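Local atomic coordinates of N-acetylneuraminate lyase (Peptoclostridium difficile, PDB entry 4WOZ), a protein that belongs to the dihydrodipicolinate synthetase family, folds as a TIM barrel with extra C-terminal helices, and is built here as an assembly of four chains. Residues Q39-N44 / K78-E83; F105-G110 / V140-I145; V174-T177 / L183-R186; I253-G258 / K291-E296. One frame throughout, in Å; residues are numbered along the deposited sequence.

Contact 1. Residues Q39-N44 / K78-E83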
loop_
_atom_site.group_PDB
_atom_site.type_symbol
_atom_site.label_atom_id
_atom_site.label_comp_id
_atom_site.label_asym_id
_atom_site.label_seq_id
_atom_site.Cartn_x
_atom_site.Cartn_y
_atom_site.Cartn_z
ATOM N N GLN A 39 18.494 -35.523 3.847
ATOM C CA GLN A 39 17.639 -36.162 2.853
ATOM C C GLN A 39 17.099 -35.107 1.888
ATOM O O GLN A 39 17.014 -35.342 0.685
ATOM C CB GLN A 39 16.476 -36.892 3.529
ATOM C CG GLN A 39 16.910 -37.961 4.532
ATOM C CD GLN A 39 15.740 -38.756 5.081
ATOM O OE1 GLN A 39 14.635 -38.232 5.236
ATOM N NE2 GLN A 39 15.980 -40.022 5.392
ATOM N N ILE A 40 16.722 -33.944 2.414
ATOM C CA ILE A 40 16.215 -32.869 1.562
ATOM C C ILE A 40 17.305 -32.519 0.550
ATOM O O ILE A 40 17.055 -32.438 -0.651
ATOM C CB ILE A 40 15.872 -31.596 2.385
ATOM C CG1 ILE A 40 14.667 -31.863 3.295
ATOM C CG2 ILE A 40 15.576 -30.427 1.445
ATOM C CD1 ILE A 40 14.339 -30.702 4.240
ATOM N N ILE A 41 18.515 -32.315 1.057
ATOM C CA ILE A 41 19.660 -31.977 0.223
ATOM C C ILE A 41 19.878 -33.037 -0.858
ATOM O O ILE A 41 19.976 -32.721 -2.040
ATOM C CB ILE A 41 20.929 -31.857 1.081
ATOM C CG1 ILE A 41 20.770 -30.686 2.054
ATOM C CG2 ILE A 41 22.165 -31.691 0.185
ATOM C CD1 ILE A 41 21.905 -30.544 3.047
ATOM N N ARG A 42 19.952 -34.295 -0.435
ATOM C CA ARG A 42 20.150 -35.416 -1.352
ATOM C C ARG A 42 19.032 -35.490 -2.386
ATOM O O ARG A 42 19.265 -35.835 -3.546
ATOM C CB ARG A 42 20.205 -36.728 -0.562
ATOM C CG ARG A 42 21.533 -36.987 0.137
ATOM C CD ARG A 42 22.354 -38.017 -0.632
ATOM N NE ARG A 42 22.701 -37.585 -1.984
ATOM C CZ ARG A 42 23.705 -36.764 -2.273
ATOM N NH1 ARG A 42 24.469 -36.277 -1.304
ATOM N NH2 ARG A 42 23.958 -36.443 -3.533
ATOM N N HIS A 43 17.816 -35.170 -1.953
ATOM C CA HIS A 43 16.654 -35.197 -2.831
ATOM C C HIS A 43 16.801 -34.156 -3.938
ATOM O O HIS A 43 16.518 -34.430 -5.108
ATOM C CB HIS A 43 15.389 -34.926 -2.018
ATOM C CG HIS A 43 14.134 -34.919 -2.832
ATOM N ND1 HIS A 43 13.605 -36.059 -3.396
ATOM C CD2 HIS A 43 13.295 -33.910 -3.166
ATOM C CE1 HIS A 43 12.492 -35.754 -4.040
ATOM N NE2 HIS A 43 12.283 -34.456 -3.916
ATOM N N ASN A 44 17.250 -32.962 -3.565
ATOM C CA ASN A 44 17.436 -31.890 -4.538
ATOM C C ASN A 44 18.522 -32.223 -5.557
ATOM O O ASN A 44 18.396 -31.895 -6.731
ATOM C CB ASN A 44 17.783 -30.572 -3.832
ATOM C CG ASN A 44 16.552 -29.812 -3.382
ATOM O OD1 ASN A 44 15.696 -29.460 -4.192
ATOM N ND2 ASN A 44 16.457 -29.552 -2.087
ATOM N N LYS A 78 27.175 -28.136 3.255
ATOM C CA LYS A 78 28.464 -28.275 2.592
ATOM C C LYS A 78 29.001 -29.697 2.706
ATOM O O LYS A 78 29.492 -30.264 1.731
ATOM C CB LYS A 78 29.471 -27.285 3.191
ATOM C CG LYS A 78 30.847 -27.330 2.545
ATOM C CD LYS A 78 30.779 -27.003 1.062
ATOM C CE LYS A 78 32.145 -27.133 0.399
ATOM N NZ LYS A 78 32.058 -26.821 -1.049
ATOM N N ASP A 79 28.907 -30.275 3.896
ATOM C CA ASP A 79 29.394 -31.634 4.111
ATOM C C ASP A 79 28.649 -32.623 3.225
ATOM O O ASP A 79 29.259 -33.477 2.581
ATOM C CB ASP A 79 29.219 -32.040 5.575
ATOM C CG ASP A 79 29.754 -33.431 5.862
ATOM O OD1 ASP A 79 30.968 -33.646 5.667
ATOM O OD2 ASP A 79 28.965 -34.307 6.283
ATOM N N GLU A 80 27.327 -32.494 3.189
ATOM C CA GLU A 80 26.487 -33.382 2.401
ATOM C C GLU A 80 26.655 -33.214 0.895
ATOM O O GLU A 80 26.655 -34.195 0.156
ATOM C CB GLU A 80 25.016 -33.173 2.772
ATOM C CG GLU A 80 24.088 -34.223 2.189
ATOM C CD GLU A 80 24.593 -35.634 2.453
ATOM O OE1 GLU A 80 24.801 -35.984 3.633
ATOM O OE2 GLU A 80 24.784 -36.389 1.479
ATOM N N VAL A 81 26.781 -31.971 0.441
ATOM C CA VAL A 81 26.935 -31.698 -0.981
ATOM C C VAL A 81 28.366 -31.907 -1.457
ATOM O O VAL A 81 28.595 -32.463 -2.529
ATOM C CB VAL A 81 26.525 -30.247 -1.321
ATOM C CG1 VAL A 81 26.868 -29.938 -2.773
ATOM C CG2 VAL A 81 25.035 -30.055 -1.079
ATOM N N LYS A 82 29.317 -31.455 -0.647
ATOM C CA LYS A 82 30.735 -31.553 -0.967
ATOM C C LYS A 82 31.032 -30.651 -2.162
ATOM O O LYS A 82 31.079 -29.429 -2.022
ATOM C CB LYS A 82 31.114 -33.005 -1.271
ATOM C CG LYS A 82 30.862 -33.951 -0.100
ATOM C CD LYS A 82 31.185 -35.396 -0.455
ATOM C CE LYS A 82 30.900 -36.338 0.712
ATOM N NZ LYS A 82 29.447 -36.395 1.056
ATOM N N GLU A 83 31.264 -31.216 -3.319
ATOM C CA GLU A 83 31.378 -30.477 -4.532
ATOM C C GLU A 83 30.534 -30.899 -5.688
ATOM O O GLU A 83 30.674 -30.550 -6.746
ATOM C CB GLU A 83 32.784 -30.378 -4.984
ATOM C CG GLU A 83 33.731 -30.451 -3.853
ATOM C CD GLU A 83 34.119 -29.136 -3.364
ATOM O OE1 GLU A 83 34.975 -29.117 -2.538
ATOM O OE2 GLU A 83 33.578 -28.165 -3.803
#
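Helix 34-48 and the end of helix 67-81 run closest at I41 and E80, whose CA atoms lie 7.3 Å apart. The inner half of the contact is apolar. I41 CG2 meets V81 CG2 at 3.5 Å, and the two side chains lie roughly perpendicular. The same I41 methyl sits 3.8 Å from E80 CG, so the stem of the glutamate continues this apolar patch. I41 and V81 both also touch L53 of strand 52-55. The outer half is charged. R42 does not start out toward the other helix, but its chain bends at chi2 (-103°) and chi3 and swings the guanidinium over to E80. R42 NH1 donates to E80 OE2 at 2.8 Å, a salt bridge with the acceptor in the guanidinium plane. OE2 uses its anti lone pair. The two flat groups are turned 71° apart, and of the two carboxylate oxygens R42 meets OE2 alone. A weak bond of 3.4 Å runs from R42 NH1 to the backbone E80 O. R42 NE pairs with D46 and NH2 with E84, which together with E80 should fix the guanidinium rotation. E80 OE1 is taken by R38. Past V81 the chain leaves the helix at K82 with positive phi. Such packing of successive helices, following strands 17-21 and 52-55, belongs to the outer layer of a TIM barrel.

Contact 2. Residues F105-G110 / V140-I145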
loop_
_atom_site.group_PDB
_atom_site.type_symbol
_atom_site.label_atom_id
_atom_site.label_comp_id
_atom_site.label_asym_id
_atom_site.label_seq_id
_atom_site.Cartn_x
_atom_site.Cartn_y
_atom_site.Cartn_z
ATOM N N PHE A 105 32.193 -17.434 7.946
ATOM C CA PHE A 105 31.964 -18.850 8.185
ATOM C C PHE A 105 31.739 -19.614 6.878
ATOM O O PHE A 105 32.436 -20.586 6.595
ATOM C CB PHE A 105 30.752 -19.032 9.106
ATOM C CG PHE A 105 30.528 -20.452 9.545
ATOM C CD1 PHE A 105 31.408 -21.067 10.427
ATOM C CD2 PHE A 105 29.433 -21.170 9.083
ATOM C CE1 PHE A 105 31.201 -22.379 10.846
ATOM C CE2 PHE A 105 29.214 -22.484 9.495
ATOM C CZ PHE A 105 30.103 -23.089 10.379
ATOM N N THR A 106 30.775 -19.171 6.078
ATOM C CA THR A 106 30.474 -19.848 4.820
ATOM C C THR A 106 31.606 -19.768 3.802
ATOM O O THR A 106 31.873 -20.737 3.098
ATOM C CB THR A 106 29.170 -19.305 4.179
ATOM O OG1 THR A 106 29.285 -17.895 3.948
ATOM C CG2 THR A 106 27.978 -19.568 5.101
ATOM N N THR A 107 32.276 -18.625 3.715
ATOM C CA THR A 107 33.376 -18.499 2.767
ATOM C C THR A 107 34.472 -19.509 3.113
ATOM O O THR A 107 35.068 -20.132 2.223
ATOM C CB THR A 107 33.976 -17.080 2.777
ATOM O OG1 THR A 107 33.014 -16.150 2.266
ATOM C CG2 THR A 107 35.233 -17.025 1.916
ATOM N N ASP A 108 34.727 -19.682 4.407
ATOM C CA ASP A 108 35.747 -20.623 4.845
ATOM C C ASP A 108 35.308 -22.057 4.564
ATOM O O ASP A 108 36.145 -22.930 4.340
ATOM C CB ASP A 108 36.053 -20.439 6.334
ATOM C CG ASP A 108 36.767 -19.128 6.626
ATOM O OD1 ASP A 108 37.358 -18.551 5.690
ATOM O OD2 ASP A 108 36.750 -18.684 7.796
ATOM N N LEU A 109 33.999 -22.296 4.577
ATOM C CA LEU A 109 33.458 -23.622 4.293
ATOM C C LEU A 109 33.540 -23.909 2.797
ATOM O O LEU A 109 33.315 -25.035 2.353
ATOM C CB LEU A 109 32.002 -23.719 4.749
ATOM C CG LEU A 109 31.749 -23.971 6.235
ATOM C CD1 LEU A 109 30.254 -23.977 6.501
ATOM C CD2 LEU A 109 32.365 -25.311 6.643
ATOM N N GLY A 110 33.857 -22.879 2.022
ATOM C CA GLY A 110 33.971 -23.054 0.589
ATOM C C GLY A 110 32.717 -22.802 -0.229
ATOM O O GLY A 110 32.589 -23.347 -1.326
ATOM N N VAL A 140 35.112 -10.429 3.129
ATOM C CA VAL A 140 35.586 -11.741 2.706
ATOM C C VAL A 140 36.044 -11.825 1.256
ATOM O O VAL A 140 35.832 -10.913 0.456
ATOM C CB VAL A 140 34.497 -12.818 2.918
ATOM C CG1 VAL A 140 34.091 -12.870 4.380
ATOM C CG2 VAL A 140 33.287 -12.516 2.042
ATOM N N ASP A 141 36.678 -12.943 0.930
ATOM C CA ASP A 141 37.167 -13.183 -0.417
ATOM C C ASP A 141 36.142 -14.065 -1.121
ATOM O O ASP A 141 36.356 -15.262 -1.308
ATOM C CB ASP A 141 38.530 -13.876 -0.357
ATOM C CG ASP A 141 39.152 -14.057 -1.726
ATOM O OD1 ASP A 141 39.143 -13.085 -2.512
ATOM O OD2 ASP A 141 39.656 -15.165 -2.013
ATOM N N ASN A 142 35.022 -13.459 -1.499
ATOM C CA ASN A 142 33.942 -14.178 -2.159
ATOM C C ASN A 142 33.215 -13.233 -3.120
ATOM O O ASN A 142 33.701 -12.138 -3.419
ATOM C CB ASN A 142 32.963 -14.705 -1.099
ATOM C CG ASN A 142 32.341 -16.039 -1.480
ATOM O OD1 ASN A 142 31.922 -16.239 -2.618
ATOM N ND2 ASN A 142 32.272 -16.955 -0.524
ATOM N N ARG A 143 32.051 -13.661 -3.602
ATOM C CA ARG A 143 31.239 -12.859 -4.514
ATOM C C ARG A 143 29.830 -12.783 -3.934
ATOM O O ARG A 143 29.337 -13.757 -3.363
ATOM C CB ARG A 143 31.211 -13.509 -5.899
ATOM C CG ARG A 143 32.587 -13.651 -6.529
ATOM C CD ARG A 143 32.568 -14.601 -7.719
ATOM N NE ARG A 143 32.247 -15.973 -7.328
ATOM C CZ ARG A 143 32.086 -16.977 -8.187
ATOM N NH1 ARG A 143 32.212 -16.765 -9.492
ATOM N NH2 ARG A 143 31.799 -18.196 -7.743
ATOM N N LEU A 144 29.174 -11.635 -4.080
ATOM C CA LEU A 144 27.840 -11.488 -3.513
ATOM C C LEU A 144 26.689 -11.189 -4.469
ATOM O O LEU A 144 26.822 -10.439 -5.443
ATOM C CB LEU A 144 27.865 -10.425 -2.401
ATOM C CG LEU A 144 26.559 -10.200 -1.636
ATOM C CD1 LEU A 144 26.853 -9.765 -0.224
ATOM C CD2 LEU A 144 25.717 -9.159 -2.350
ATOM N N ILE A 145 25.547 -11.784 -4.150
ATOM C CA ILE A 145 24.326 -11.606 -4.914
ATOM C C ILE A 145 23.321 -10.872 -4.025
ATOM O O ILE A 145 23.115 -11.250 -2.875
ATOM C CB ILE A 145 23.729 -12.968 -5.314
ATOM C CG1 ILE A 145 24.676 -13.683 -6.280
ATOM C CG2 ILE A 145 22.352 -12.776 -5.936
ATOM C CD1 ILE A 145 24.324 -15.135 -6.500
#
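V140 is the first residue of 140-145 to meet helix 96-109: its CG2 lies 3.7 Å from T107 OG1. The V140 side chain leaves the backbone toward the helix, while V140 O accepts a bond from K170. D141 adds its backbone, with D141 O 3.8 Å from T107 CG2. N142 follows and carries the polar link. N142 ND2 donates to T107 OG1 at 3.0 Å, nearly straight at 169°, and the hydroxyl lies in the amide plane. The two side chains lie alongside each other, running opposite ways. T107 holds OG1 anti to its carbonyl carbon (chi1 -67°), which leaves CG2 to face D141. The same hydroxyl is bonded to A103 O one helical turn back. On the other side of the amide, N142 OD1 accepts the backbone R143 N at 2.8 Å, in the carbonyl plane. N142 ND2 also reaches Y111 O. From R143 on, the chain joins the barrel: R143 and I145 pair with I114 of strand 113-117, and L144 packs on helix 126-138. Helix 96-109 ends beside this entry in a Schellman motif, where G110 N bonds back to T107 O at 3.0 Å. The buried amide of N142 thus has partners at both its nitrogen and its oxygen. That should fix the rotation of the amide, and a neutral hydrogen bond joins the last turn of the helix to the loop leading into strand 144-147.

Contact 3. Residues V174-T177 / L183-R186; sequences VKFT and LLER
F176 meets L183 and L184 where strand 171-176 lies against helix 181-190, two successive elements of a beta-alpha-beta unit of the TIM barrel. Along the strand, V174 comes first. Its backbone pairs with L195 and F197 of strand 195-198, and its side chain packs on I146 and F162. K175 bonds through its backbone to I146, and its side chain touches Y147. F176 then points at the helix, its ring carried out by a CG anti to the backbone N (chi1 -155°). L183 CD2 comes in at the ring edge, near its plane, and lies 3.4 Å from F176 CZ. The backbone of L184 lies over one face, with L184 CA above the ring. L184 CB approaches F176 CE2 at 3.8 Å, and L184 CD1 reaches F176 CD2 at 4.0 Å. The ring is therefore held at its edge and on one face by two leucines next to each other in sequence. T177 turns to I149 and Y147. No hydrogen bond crosses the contact. The helix keeps its charges elsewhere: R186 grips E185 side-on; R186 also salt-bridges D251, and E185 hydrogen-bonds H247 and N250, these three of the second subunit. Strand and helix are joined here by apolar contact alone.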
loop_
_atom_site.group_PDB
_atom_site.type_symbol
_atom_site.label_atom_id
_atom_site.label_comp_id
_atom_site.label_asym_id
_atom_site.label_seq_id
_atom_site.Cartn_x
_atom_site.Cartn_y
_atom_site.Cartn_z
ATOM N N VAL A 174 22.028 -10.347 -8.705
ATOM C CA VAL A 174 20.863 -10.042 -7.886
ATOM C C VAL A 174 19.774 -11.103 -8.024
ATOM O O VAL A 174 19.573 -11.658 -9.103
ATOM C CB VAL A 174 20.252 -8.683 -8.295
ATOM C CG1 VAL A 174 19.864 -8.714 -9.768
ATOM C CG2 VAL A 174 19.028 -8.374 -7.442
ATOM N N LYS A 175 19.093 -11.392 -6.917
ATOM C CA LYS A 175 17.982 -12.333 -6.918
ATOM C C LYS A 175 16.766 -11.422 -6.923
ATOM O O LYS A 175 16.417 -10.831 -5.898
ATOM C CB LYS A 175 17.971 -13.195 -5.657
ATOM C CG LYS A 175 16.748 -14.095 -5.569
ATOM C CD LYS A 175 16.656 -14.793 -4.227
ATOM C CE LYS A 175 15.309 -15.489 -4.060
ATOM N NZ LYS A 175 15.167 -16.097 -2.705
ATOM N N PHE A 176 16.142 -11.302 -8.087
ATOM C CA PHE A 176 14.986 -10.438 -8.283
ATOM C C PHE A 176 13.700 -11.153 -7.896
ATOM O O PHE A 176 13.185 -11.956 -8.670
ATOM C CB PHE A 176 14.922 -10.030 -9.759
ATOM C CG PHE A 176 14.203 -8.736 -10.008
ATOM C CD1 PHE A 176 14.794 -7.521 -9.668
ATOM C CD2 PHE A 176 12.936 -8.730 -10.587
ATOM C CE1 PHE A 176 14.134 -6.319 -9.901
ATOM C CE2 PHE A 176 12.265 -7.534 -10.825
ATOM C CZ PHE A 176 12.865 -6.325 -10.481
ATOM N N THR A 177 13.173 -10.862 -6.708
ATOM C CA THR A 177 11.939 -11.508 -6.268
ATOM C C THR A 177 10.742 -10.551 -6.248
ATOM O O THR A 177 9.823 -10.707 -5.447
ATOM C CB THR A 177 12.117 -12.153 -4.869
ATOM O OG1 THR A 177 13.287 -12.979 -4.872
ATOM C CG2 THR A 177 10.916 -13.030 -4.521
ATOM N N LEU A 183 11.162 -3.243 -14.524
ATOM C CA LEU A 183 12.463 -3.101 -13.872
ATOM C C LEU A 183 13.381 -4.273 -14.217
ATOM O O LEU A 183 14.589 -4.101 -14.388
ATOM C CB LEU A 183 12.293 -3.030 -12.351
ATOM C CG LEU A 183 13.595 -2.912 -11.548
ATOM C CD1 LEU A 183 14.286 -1.599 -11.872
ATOM C CD2 LEU A 183 13.296 -2.988 -10.060
ATOM N N LEU A 184 12.812 -5.471 -14.313
ATOM C CA LEU A 184 13.615 -6.646 -14.635
ATOM C C LEU A 184 14.254 -6.489 -16.014
ATOM O O LEU A 184 15.454 -6.731 -16.191
ATOM C CB LEU A 184 12.752 -7.913 -14.588
ATOM C CG LEU A 184 13.458 -9.224 -14.959
ATOM C CD1 LEU A 184 14.743 -9.372 -14.153
ATOM C CD2 LEU A 184 12.523 -10.405 -14.695
ATOM N N GLU A 185 13.445 -6.086 -16.985
ATOM C CA GLU A 185 13.904 -5.876 -18.354
ATOM C C GLU A 185 14.984 -4.791 -18.370
ATOM O O GLU A 185 15.999 -4.926 -19.056
ATOM C CB GLU A 185 12.715 -5.462 -19.227
ATOM C CG GLU A 185 13.027 -5.146 -20.674
ATOM C CD GLU A 185 13.603 -3.756 -20.861
ATOM O OE1 GLU A 185 13.175 -2.836 -20.137
ATOM O OE2 GLU A 185 14.474 -3.586 -21.738
ATOM N N ARG A 186 14.752 -3.723 -17.612
ATOM C CA ARG A 186 15.699 -2.613 -17.516
ATOM C C ARG A 186 17.015 -3.097 -16.913
ATOM O O ARG A 186 18.094 -2.723 -17.375
ATOM C CB ARG A 186 15.120 -1.491 -16.648
ATOM C CG ARG A 186 14.005 -0.679 -17.287
ATOM C CD ARG A 186 14.514 0.228 -18.423
ATOM N NE ARG A 186 14.620 -0.465 -19.705
ATOM C CZ ARG A 186 15.127 0.076 -20.809
ATOM N NH1 ARG A 186 15.579 1.326 -20.793
ATOM N NH2 ARG A 186 15.192 -0.632 -21.930
#

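Contact 4. Residues I253-G258 / K291-E296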
loop_
_atom_site.group_PDB
_atom_site.type_symbol
_atom_site.label_atom_id
_atom_site.label_comp_id
_atom_site.label_asym_id
_atom_site.label_seq_id
_atom_site.Cartn_x
_atom_site.Cartn_y
_atom_site.Cartn_z
ATOM N N ILE A 253 1.380 -24.660 -7.481
ATOM C CA ILE A 253 1.711 -23.536 -6.612
ATOM C C ILE A 253 0.443 -22.935 -6.017
ATOM O O ILE A 253 0.423 -22.516 -4.859
ATOM C CB ILE A 253 2.481 -22.440 -7.391
ATOM C CG1 ILE A 253 3.907 -22.925 -7.687
ATOM C CG2 ILE A 253 2.496 -21.141 -6.586
ATOM C CD1 ILE A 253 4.654 -22.095 -8.728
ATOM N N THR A 254 -0.615 -22.898 -6.813
ATOM C CA THR A 254 -1.873 -22.358 -6.344
ATOM C C THR A 254 -2.415 -23.207 -5.193
ATOM O O THR A 254 -2.840 -22.674 -4.163
ATOM C CB THR A 254 -2.907 -22.310 -7.484
ATOM O OG1 THR A 254 -2.457 -21.401 -8.502
ATOM C CG2 THR A 254 -4.252 -21.846 -6.960
ATOM N N ASP A 255 -2.399 -24.526 -5.367
ATOM C CA ASP A 255 -2.894 -25.426 -4.329
ATOM C C ASP A 255 -2.036 -25.356 -3.078
ATOM O O ASP A 255 -2.553 -25.372 -1.955
ATOM C CB ASP A 255 -2.949 -26.867 -4.841
ATOM C CG ASP A 255 -4.053 -27.079 -5.853
ATOM O OD1 ASP A 255 -5.032 -26.306 -5.825
ATOM O OD2 ASP A 255 -3.955 -28.019 -6.668
ATOM N N ILE A 256 -0.724 -25.275 -3.267
ATOM C CA ILE A 256 0.198 -25.187 -2.142
ATOM C C ILE A 256 -0.087 -23.942 -1.301
ATOM O O ILE A 256 -0.191 -24.023 -0.074
ATOM C CB ILE A 256 1.668 -25.130 -2.624
ATOM C CG1 ILE A 256 2.071 -26.488 -3.204
ATOM C CG2 ILE A 256 2.588 -24.720 -1.475
ATOM C CD1 ILE A 256 3.511 -26.561 -3.648
ATOM N N LEU A 257 -0.215 -22.794 -1.963
ATOM C CA LEU A 257 -0.474 -21.542 -1.261
ATOM C C LEU A 257 -1.787 -21.584 -0.489
ATOM O O LEU A 257 -1.870 -21.102 0.640
ATOM C CB LEU A 257 -0.484 -20.367 -2.249
ATOM C CG LEU A 257 0.869 -19.990 -2.863
ATOM C CD1 LEU A 257 0.665 -18.929 -3.927
ATOM C CD2 LEU A 257 1.802 -19.480 -1.782
ATOM N N GLY A 258 -2.809 -22.173 -1.100
ATOM C CA GLY A 258 -4.102 -22.262 -0.448
ATOM C C GLY A 258 -4.137 -23.200 0.748
ATOM O O GLY A 258 -4.995 -23.059 1.618
ATOM N N LYS A 291 -3.384 -31.974 6.054
ATOM C CA LYS A 291 -2.661 -33.192 5.716
ATOM C C LYS A 291 -3.333 -33.995 4.606
ATOM O O LYS A 291 -2.657 -34.499 3.711
ATOM C CB LYS A 291 -2.470 -34.060 6.965
ATOM C CG LYS A 291 -1.493 -33.461 7.972
ATOM C CD LYS A 291 -1.255 -34.371 9.176
ATOM C CE LYS A 291 -0.231 -33.747 10.122
ATOM N NZ LYS A 291 -0.026 -34.521 11.385
ATOM N N SER A 292 -4.656 -34.120 4.651
ATOM C CA SER A 292 -5.339 -34.870 3.603
ATOM C C SER A 292 -5.321 -34.041 2.317
ATOM O O SER A 292 -5.275 -34.586 1.221
ATOM C CB SER A 292 -6.779 -35.198 4.010
ATOM O OG SER A 292 -7.572 -34.032 4.103
ATOM N N ARG A 293 -5.351 -32.720 2.452
ATOM C CA ARG A 293 -5.306 -31.863 1.271
ATOM C C ARG A 293 -3.938 -31.987 0.604
ATOM O O ARG A 293 -3.843 -32.086 -0.616
ATOM C CB ARG A 293 -5.569 -30.402 1.646
ATOM C CG ARG A 293 -5.371 -29.425 0.494
ATOM C CD ARG A 293 -6.198 -29.822 -0.724
ATOM N NE ARG A 293 -6.013 -28.907 -1.850
ATOM C CZ ARG A 293 -6.574 -29.074 -3.044
ATOM N NH1 ARG A 293 -7.355 -30.123 -3.271
ATOM N NH2 ARG A 293 -6.362 -28.191 -4.012
ATOM N N ALA A 294 -2.880 -31.985 1.408
ATOM C CA ALA A 294 -1.525 -32.106 0.877
ATOM C C ALA A 294 -1.360 -33.424 0.125
ATOM O O ALA A 294 -0.670 -33.488 -0.891
ATOM C CB ALA A 294 -0.509 -32.019 2.007
ATOM N N LYS A 295 -1.992 -34.481 0.625
ATOM C CA LYS A 295 -1.908 -35.773 -0.035
ATOM C C LYS A 295 -2.712 -35.786 -1.337
ATOM O O LYS A 295 -2.396 -36.536 -2.264
ATOM C CB LYS A 295 -2.357 -36.879 0.924
ATOM C CG LYS A 295 -1.333 -37.102 2.032
ATOM C CD LYS A 295 -1.706 -38.206 2.999
ATOM C CE LYS A 295 -0.571 -38.419 3.993
ATOM N NZ LYS A 295 -0.886 -39.435 5.034
ATOM N N GLU A 296 -3.747 -34.954 -1.415
ATOM C CA GLU A 296 -4.526 -34.862 -2.646
ATOM C C GLU A 296 -3.628 -34.164 -3.669
ATOM O O GLU A 296 -3.552 -34.559 -4.832
ATOM C CB GLU A 296 -5.776 -34.005 -2.450
ATOM C CG GLU A 296 -6.920 -34.667 -1.727
ATOM C CD GLU A 296 -8.170 -33.813 -1.777
ATOM O OE1 GLU A 296 -8.127 -32.665 -1.278
ATOM O OE2 GLU A 296 -9.194 -34.282 -2.323
HETATM O O HOH W 1 -5.150 -26.244 -1.830
#
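D255 and R293 form a salt-bridge network with E296, between two helices of the C-terminal part that follows the eight-stranded TIM barrel. D255 CB starts toward helix 288-301 and lies 3.8 Å from R293 NH2. CG comes next, held anti to the carbonyl carbon (chi1 -71°), and is 3.2 Å from R293 NH2. OD1 makes the salt bridge, 2.9 Å from R293 NH2. It sits at the edge of the guanidinium, near its plane, but the carboxylate is turned 76° from that plane. The two groups do not form a coplanar two-oxygen, two-nitrogen pair. OD2 turns to other partners on helix 288-301, a hydrogen bond with Y301 OH and a salt bridge with K300 NZ. Two cations and a hydroxyl surround the carboxylate, which would probably favour its ionised form. R293 in turn reaches E296 on its own helix, through a weak bond from R293 NH1 to E296 OE1 at 3.3 Å. Next to D255, T254 touches the bound 2-(acetylamino)-2-deoxy-D-mannose, and T254 OG1 bonds to Y182 of the second subunit. A water completes the bridge between the helices: it donates to D255 O at 2.7 Å and accepts from R293 NE at 2.8 Å.

Contact 3 is the buried one: strand meets helix through apolar side chains. Contacts 1 and 2 are partly buried. Contact 1 mixes apolar and charged pairs between two barrel helices; contact 2 joins a helix to the approach of a strand through a neutral hydrogen bond. Contact 4 lies at the surface, outside the barrel, and rests on charge and a water. Contacts 1 and 2 touch where K78 CE packs on L109 O. Contacts 2 and 3 reach neighbouring strands, 144-147 and 171-176, and meet through I145 and V174. Contacts 3 and 4 both touch the second subunit, though their centres are about 29 Å apart.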